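Nuclear import protein MOG1 (Saccharomyces cerevisiae, PDB 1JHS) binds the Ran-family GTPase Gsp1 and takes part in nuclear protein import and poly(A)+ mRNA export. Local coordinates at residues A[68-80]-A[90-104]. The protein carries 1 engineered substitution. Residues are numbered along the deposited sequence; the frame is centred on the assembly and turned at random.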
loop_
_atom_site.group_PDB
_atom_site.type_symbol
_atom_site.label_atom_id
_atom_site.label_comp_id
_atom_site.label_asym_id
_atom_site.label_seq_id
_atom_site.Cartn_x
_atom_site.Cartn_y
_atom_site.Cartn_z
ATOM N N SER A 68 -11.702 10.576 14.429
ATOM C CA SER A 68 -11.301 11.923 13.989
ATOM C C SER A 68 -9.823 12.127 13.703
ATOM O O SER A 68 -9.454 12.825 12.742
ATOM C CB SER A 68 -11.701 12.967 15.036
ATOM O OG SER A 68 -13.103 13.131 15.063
ATOM N N ASP A 69 -8.983 11.566 14.566
ATOM C CA ASP A 69 -7.546 11.704 14.441
ATOM C C ASP A 69 -7.043 10.931 13.224
ATOM O O ASP A 69 -7.348 9.744 13.055
ATOM C CB ASP A 69 -6.860 11.194 15.706
ATOM C CG ASP A 69 -5.358 11.338 15.645
ATOM O OD1 ASP A 69 -4.676 10.298 15.603
ATOM O OD2 ASP A 69 -4.852 12.490 15.630
ATOM N N LEU A 70 -6.269 11.615 12.389
ATOM C CA LEU A 70 -5.745 11.008 11.180
ATOM C C LEU A 70 -4.957 9.722 11.437
ATOM O O LEU A 70 -5.249 8.692 10.829
ATOM C CB LEU A 70 -4.863 12.023 10.426
ATOM C CG LEU A 70 -4.101 11.509 9.198
ATOM C CD1 LEU A 70 -5.087 11.080 8.089
ATOM C CD2 LEU A 70 -3.185 12.618 8.697
ATOM N N LYS A 71 -3.952 9.780 12.314
ATOM C CA LYS A 71 -3.141 8.589 12.600
ATOM C C LYS A 71 -3.982 7.440 13.178
ATOM O O LYS A 71 -3.755 6.269 12.878
ATOM C CB LYS A 71 -1.998 8.922 13.573
ATOM C CG LYS A 71 -1.232 7.675 14.018
ATOM C CD LYS A 71 0.096 7.981 14.653
ATOM C CE LYS A 71 0.842 6.697 15.010
ATOM N NZ LYS A 71 2.113 7.024 15.740
ATOM N N GLU A 72 -4.941 7.770 14.036
ATOM C CA GLU A 72 -5.803 6.749 14.609
ATOM C C GLU A 72 -6.642 6.079 13.523
ATOM O O GLU A 72 -6.834 4.856 13.545
ATOM C CB GLU A 72 -6.715 7.358 15.683
ATOM C CG GLU A 72 -6.168 7.233 17.079
ATOM C CD GLU A 72 -7.044 7.953 18.105
ATOM O OE1 GLU A 72 -8.292 7.941 17.961
ATOM O OE2 GLU A 72 -6.465 8.529 19.057
ATOM N N ALA A 73 -7.130 6.866 12.564
ATOM C CA ALA A 73 -7.919 6.308 11.461
ATOM C C ALA A 73 -7.015 5.374 10.634
ATOM O O ALA A 73 -7.432 4.300 10.192
ATOM C CB ALA A 73 -8.466 7.431 10.573
ATOM N N TRP A 74 -5.777 5.793 10.438
ATOM C CA TRP A 74 -4.835 4.990 9.664
ATOM C C TRP A 74 -4.576 3.671 10.391
ATOM O O TRP A 74 -4.627 2.590 9.779
ATOM C CB TRP A 74 -3.537 5.780 9.460
ATOM C CG TRP A 74 -2.442 5.025 8.762
ATOM C CD1 TRP A 74 -2.265 4.885 7.402
ATOM C CD2 TRP A 74 -1.348 4.353 9.385
ATOM N NE1 TRP A 74 -1.103 4.173 7.151
ATOM C CE2 TRP A 74 -0.525 3.837 8.352
ATOM C CE3 TRP A 74 -0.972 4.136 10.730
ATOM C CZ2 TRP A 74 0.651 3.107 8.617
ATOM C CZ3 TRP A 74 0.202 3.406 10.987
ATOM C CH2 TRP A 74 0.994 2.907 9.933
ATOM N N GLN A 75 -4.319 3.738 11.694
ATOM C CA GLN A 75 -4.068 2.505 12.458
ATOM C C GLN A 75 -5.237 1.541 12.356
ATOM O O GLN A 75 -5.057 0.330 12.280
ATOM C CB GLN A 75 -3.799 2.841 13.936
ATOM C CG GLN A 75 -2.522 3.667 14.135
ATOM C CD GLN A 75 -2.299 4.049 15.605
ATOM O OE1 GLN A 75 -3.160 4.677 16.236
ATOM N NE2 GLN A 75 -1.165 3.663 16.148
ATOM N N PHE A 76 -6.448 2.091 12.367
ATOM C CA PHE A 76 -7.653 1.291 12.265
ATOM C C PHE A 76 -7.664 0.541 10.934
ATOM O O PHE A 76 -7.970 -0.658 10.886
ATOM C CB PHE A 76 -8.888 2.205 12.341
ATOM C CG PHE A 76 -10.196 1.486 12.091
ATOM C CD1 PHE A 76 -10.894 0.898 13.132
ATOM C CD2 PHE A 76 -10.696 1.363 10.792
ATOM C CE1 PHE A 76 -12.074 0.187 12.888
ATOM C CE2 PHE A 76 -11.880 0.650 10.538
ATOM C CZ PHE A 76 -12.564 0.064 11.586
ATOM N N HIS A 77 -7.336 1.254 9.846
ATOM C CA HIS A 77 -7.340 0.631 8.534
ATOM C C HIS A 77 -6.219 -0.358 8.362
ATOM O O HIS A 77 -6.369 -1.339 7.627
ATOM C CB HIS A 77 -7.292 1.687 7.435
ATOM C CG HIS A 77 -8.585 2.421 7.274
ATOM N ND1 HIS A 77 -9.739 1.799 6.844
ATOM C CD2 HIS A 77 -8.920 3.708 7.519
ATOM C CE1 HIS A 77 -10.730 2.674 6.834
ATOM N NE2 HIS A 77 -10.261 3.842 7.239
ATOM N N VAL A 78 -5.097 -0.096 9.021
ATOM C CA VAL A 78 -3.968 -1.037 8.968
ATOM C C VAL A 78 -4.396 -2.345 9.657
ATOM O O VAL A 78 -4.137 -3.451 9.144
ATOM C CB VAL A 78 -2.704 -0.468 9.708
ATOM C CG1 VAL A 78 -1.626 -1.576 9.820
ATOM C CG2 VAL A 78 -2.100 0.694 8.909
ATOM N N GLU A 79 -5.036 -2.211 10.824
ATOM C CA GLU A 79 -5.481 -3.384 11.594
ATOM C C GLU A 79 -6.390 -4.267 10.737
ATOM O O GLU A 79 -6.233 -5.497 10.712
ATOM C CB GLU A 79 -6.210 -2.937 12.874
ATOM C CG GLU A 79 -6.706 -4.080 13.778
ATOM C CD GLU A 79 -5.585 -4.936 14.372
ATOM O OE1 GLU A 79 -4.449 -4.443 14.531
ATOM O OE2 GLU A 79 -5.844 -6.115 14.703
ATOM N N ASP A 80 -7.332 -3.655 10.017
ATOM C CA ASP A 80 -8.219 -4.446 9.155
ATOM C C ASP A 80 -7.448 -5.261 8.124
ATOM O O ASP A 80 -7.830 -6.393 7.797
ATOM C CB ASP A 80 -9.227 -3.552 8.439
ATOM C CG ASP A 80 -10.329 -3.074 9.360
ATOM O OD1 ASP A 80 -10.380 -3.533 10.515
ATOM O OD2 ASP A 80 -11.156 -2.234 8.937
ATOM N N TRP A 90 1.517 -5.558 15.250
ATOM C CA TRP A 90 2.346 -5.104 14.153
ATOM C C TRP A 90 3.068 -3.843 14.563
ATOM O O TRP A 90 2.707 -3.192 15.566
ATOM C CB TRP A 90 1.497 -4.823 12.893
ATOM C CG TRP A 90 0.266 -3.948 13.121
ATOM C CD1 TRP A 90 -0.983 -4.371 13.490
ATOM C CD2 TRP A 90 0.180 -2.520 12.980
ATOM N NE1 TRP A 90 -1.844 -3.298 13.583
ATOM C CE2 TRP A 90 -1.156 -2.149 13.272
ATOM C CE3 TRP A 90 1.097 -1.524 12.633
ATOM C CZ2 TRP A 90 -1.597 -0.811 13.230
ATOM C CZ3 TRP A 90 0.659 -0.183 12.590
ATOM C CH2 TRP A 90 -0.680 0.151 12.884
ATOM N N GLU A 91 4.085 -3.488 13.794
ATOM C CA GLU A 91 4.804 -2.264 14.094
ATOM C C GLU A 91 4.965 -1.417 12.848
ATOM O O GLU A 91 5.003 -1.938 11.719
ATOM C CB GLU A 91 6.161 -2.566 14.731
ATOM C CG GLU A 91 7.203 -3.265 13.884
ATOM C CD GLU A 91 8.503 -3.515 14.690
ATOM O OE1 GLU A 91 9.505 -3.975 14.093
ATOM O OE2 GLU A 91 8.514 -3.252 15.917
ATOM N N ALA A 92 5.007 -0.106 13.055
ATOM C CA ALA A 92 5.182 0.818 11.954
ATOM C C ALA A 92 6.679 1.031 11.818
ATOM O O ALA A 92 7.291 1.634 12.702
ATOM C CB ALA A 92 4.470 2.143 12.266
ATOM N N LEU A 93 7.268 0.519 10.737
ATOM C CA LEU A 93 8.700 0.681 10.495
ATOM C C LEU A 93 9.017 2.116 10.094
ATOM O O LEU A 93 10.122 2.609 10.330
ATOM C CB LEU A 93 9.177 -0.258 9.385
ATOM C CG LEU A 93 8.898 -1.749 9.578
ATOM C CD1 LEU A 93 9.586 -2.537 8.492
ATOM C CD2 LEU A 93 9.379 -2.189 10.946
ATOM N N GLN A 94 8.047 2.761 9.454
ATOM C CA GLN A 94 8.172 4.147 9.020
ATOM C C GLN A 94 6.763 4.750 9.047
ATOM O O GLN A 94 5.779 4.033 8.857
ATOM C CB GLN A 94 8.732 4.212 7.593
ATOM C CG GLN A 94 9.129 5.614 7.180
ATOM C CD GLN A 94 10.475 5.640 6.495
ATOM O OE1 GLN A 94 11.278 4.727 6.660
ATOM N NE2 GLN A 94 10.739 6.695 5.749
ATOM N N GLU A 95 6.659 6.052 9.315
ATOM C CA GLU A 95 5.343 6.691 9.329
ATOM C C GLU A 95 5.453 8.198 9.171
ATOM O O GLU A 95 6.404 8.813 9.638
ATOM C CB GLU A 95 4.576 6.360 10.612
ATOM C CG GLU A 95 5.239 6.849 11.900
ATOM C CD GLU A 95 4.408 6.524 13.135
ATOM O OE1 GLU A 95 3.533 7.340 13.512
ATOM O OE2 GLU A 95 4.623 5.441 13.726
ATOM N N ASP A 96 4.472 8.786 8.500
ATOM C CA ASP A 96 4.471 10.225 8.285
ATOM C C ASP A 96 3.075 10.800 8.042
ATOM O O ASP A 96 2.229 10.175 7.406
ATOM C CB ASP A 96 5.291 10.605 7.046
ATOM C CG ASP A 96 6.774 10.304 7.183
ATOM O OD1 ASP A 96 7.238 9.272 6.634
ATOM O OD2 ASP A 96 7.485 11.103 7.831
ATOM N N THR A 97 2.854 12.001 8.557
ATOM C CA THR A 97 1.627 12.710 8.262
ATOM C C THR A 97 2.073 13.482 7.028
ATOM O O THR A 97 2.941 14.373 7.118
ATOM C CB THR A 97 1.233 13.713 9.355
ATOM O OG1 THR A 97 0.686 13.000 10.469
ATOM C CG2 THR A 97 0.157 14.643 8.836
ATOM N N VAL A 98 1.512 13.138 5.876
ATOM C CA VAL A 98 1.876 13.805 4.626
ATOM C C VAL A 98 1.096 15.129 4.505
ATOM O O VAL A 98 1.617 16.133 4.012
ATOM C CB VAL A 98 1.577 12.893 3.434
ATOM C CG1 VAL A 98 1.663 13.686 2.140
ATOM C CG2 VAL A 98 2.595 11.725 3.418
ATOM N N GLN A 99 -0.151 15.125 4.969
ATOM C CA GLN A 99 -0.961 16.342 4.941
ATOM C C GLN A 99 -1.902 16.292 6.133
ATOM O O GLN A 99 -2.704 15.368 6.255
ATOM C CB GLN A 99 -1.750 16.459 3.637
ATOM C CG GLN A 99 -2.385 17.852 3.441
ATOM C CD GLN A 99 -2.994 18.032 2.059
ATOM O OE1 GLN A 99 -4.090 17.537 1.778
ATOM N NE2 GLN A 99 -2.274 18.724 1.173
ATOM N N GLN A 100 -1.789 17.276 7.025
ATOM C CA GLN A 100 -2.616 17.286 8.216
ATOM C C GLN A 100 -4.075 17.113 7.872
ATOM O O GLN A 100 -4.595 17.706 6.919
ATOM C CB GLN A 100 -2.396 18.567 9.030
ATOM C CG GLN A 100 -0.985 18.680 9.637
ATOM C CD GLN A 100 -0.665 17.591 10.666
ATOM O OE1 GLN A 100 -1.542 17.165 11.427
ATOM N NE2 GLN A 100 0.597 17.162 10.719
ATOM N N GLY A 101 -4.707 16.234 8.640
ATOM C CA GLY A 101 -6.111 15.940 8.471
ATOM C C GLY A 101 -6.493 14.944 7.397
ATOM O O GLY A 101 -7.483 14.241 7.570
ATOM N N THR A 102 -5.712 14.805 6.322
ATOM C CA THR A 102 -6.167 13.899 5.282
ATOM C C THR A 102 -5.247 12.826 4.714
ATOM O O THR A 102 -5.748 11.869 4.140
ATOM C CB THR A 102 -6.700 14.679 4.087
ATOM O OG1 THR A 102 -5.631 15.439 3.518
ATOM C CG2 THR A 102 -7.843 15.622 4.511
ATOM N N LYS A 103 -3.934 12.964 4.870
ATOM C CA LYS A 103 -3.033 11.985 4.254
ATOM C C LYS A 103 -1.957 11.482 5.191
ATOM O O LYS A 103 -1.173 12.268 5.716
ATOM C CB LYS A 103 -2.376 12.586 3.013
ATOM C CG LYS A 103 -3.367 13.028 1.947
ATOM C CD LYS A 103 -2.677 13.730 0.775
ATOM C CE LYS A 103 -3.671 13.951 -0.365
ATOM N NZ LYS A 103 -2.983 14.541 -1.571
ATOM N N PHE A 104 -1.927 10.159 5.364
ATOM C CA PHE A 104 -0.969 9.517 6.257
ATOM C C PHE A 104 -0.374 8.300 5.565
ATOM O O PHE A 104 -1.092 7.571 4.871
ATOM C CB PHE A 104 -1.693 9.094 7.545
ATOM C CG PHE A 104 -0.761 8.821 8.686
ATOM C CD1 PHE A 104 -0.433 9.828 9.581
ATOM C CD2 PHE A 104 -0.171 7.560 8.829
ATOM C CE1 PHE A 104 0.483 9.600 10.626
ATOM C CE2 PHE A 104 0.738 7.315 9.866
ATOM C CZ PHE A 104 1.065 8.344 10.765
HETATM O O HOH W 1 -8.353 12.688 10.271
HETATM O O HOH W 2 3.221 4.151 15.310
#
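Lys71 and Glu95 form a salt bridge, with Lys71 NZ 2.7 Å from Glu95 OE1 and placed on the syn side of that oxygen. The lysine chain runs fully extended to get there, and a water that accepts from Lys71 NZ and donates to Glu95 OE2 closes a second path between the same two groups. A second polar link lies toward the other end of the helix, where Trp90 NE1 donates to Glu79 OE1 at 3.0 Å with an N-H...O angle of 150°. The acceptor sits only 3° out of the indole plane; the bend of the glutamate chain at chi2 brings the carboxylate to this edge.

Beside that bond, Val78 CG1 lies over one face of the Trp90 ring, 3.4 Å from the six-membered ring centroid and 10° off its normal, a clear CH-pi contact. The other methyl of the valine, CG2, rests over the centre of the Trp74 ring, so Val78 is wedged between two indoles. On the opposite face of Trp74 lies Phe104, whose CD2 approaches Trp74 CG to 3.4 Å. Trp74, Trp90 and Phe104 thus form an aromatic cluster, Trp74 meeting both other rings obliquely. Methylenes of Lys71 pass along the CE1–CZ side of Phe104, linking the salt bridge to this core. Farther along, Leu70 CG packs on Phe104 CB at 3.8 Å, while Leu70 CD2 touches Lys103 O, which accepts from both Val98 N and Gln99 N in a classic beta bulge.

The contact packs helix 70-83 across one face of the seven-stranded antiparallel sheet, near the edge formed by strand 87-99. Trp74 NE1 is hydrogen-bonded to Val128 O of strand 124-133, and Leu70, Ala73 and Trp74 also touch that strand, whereas Gln94, Asp96 and Val98 lean on helix 163-178.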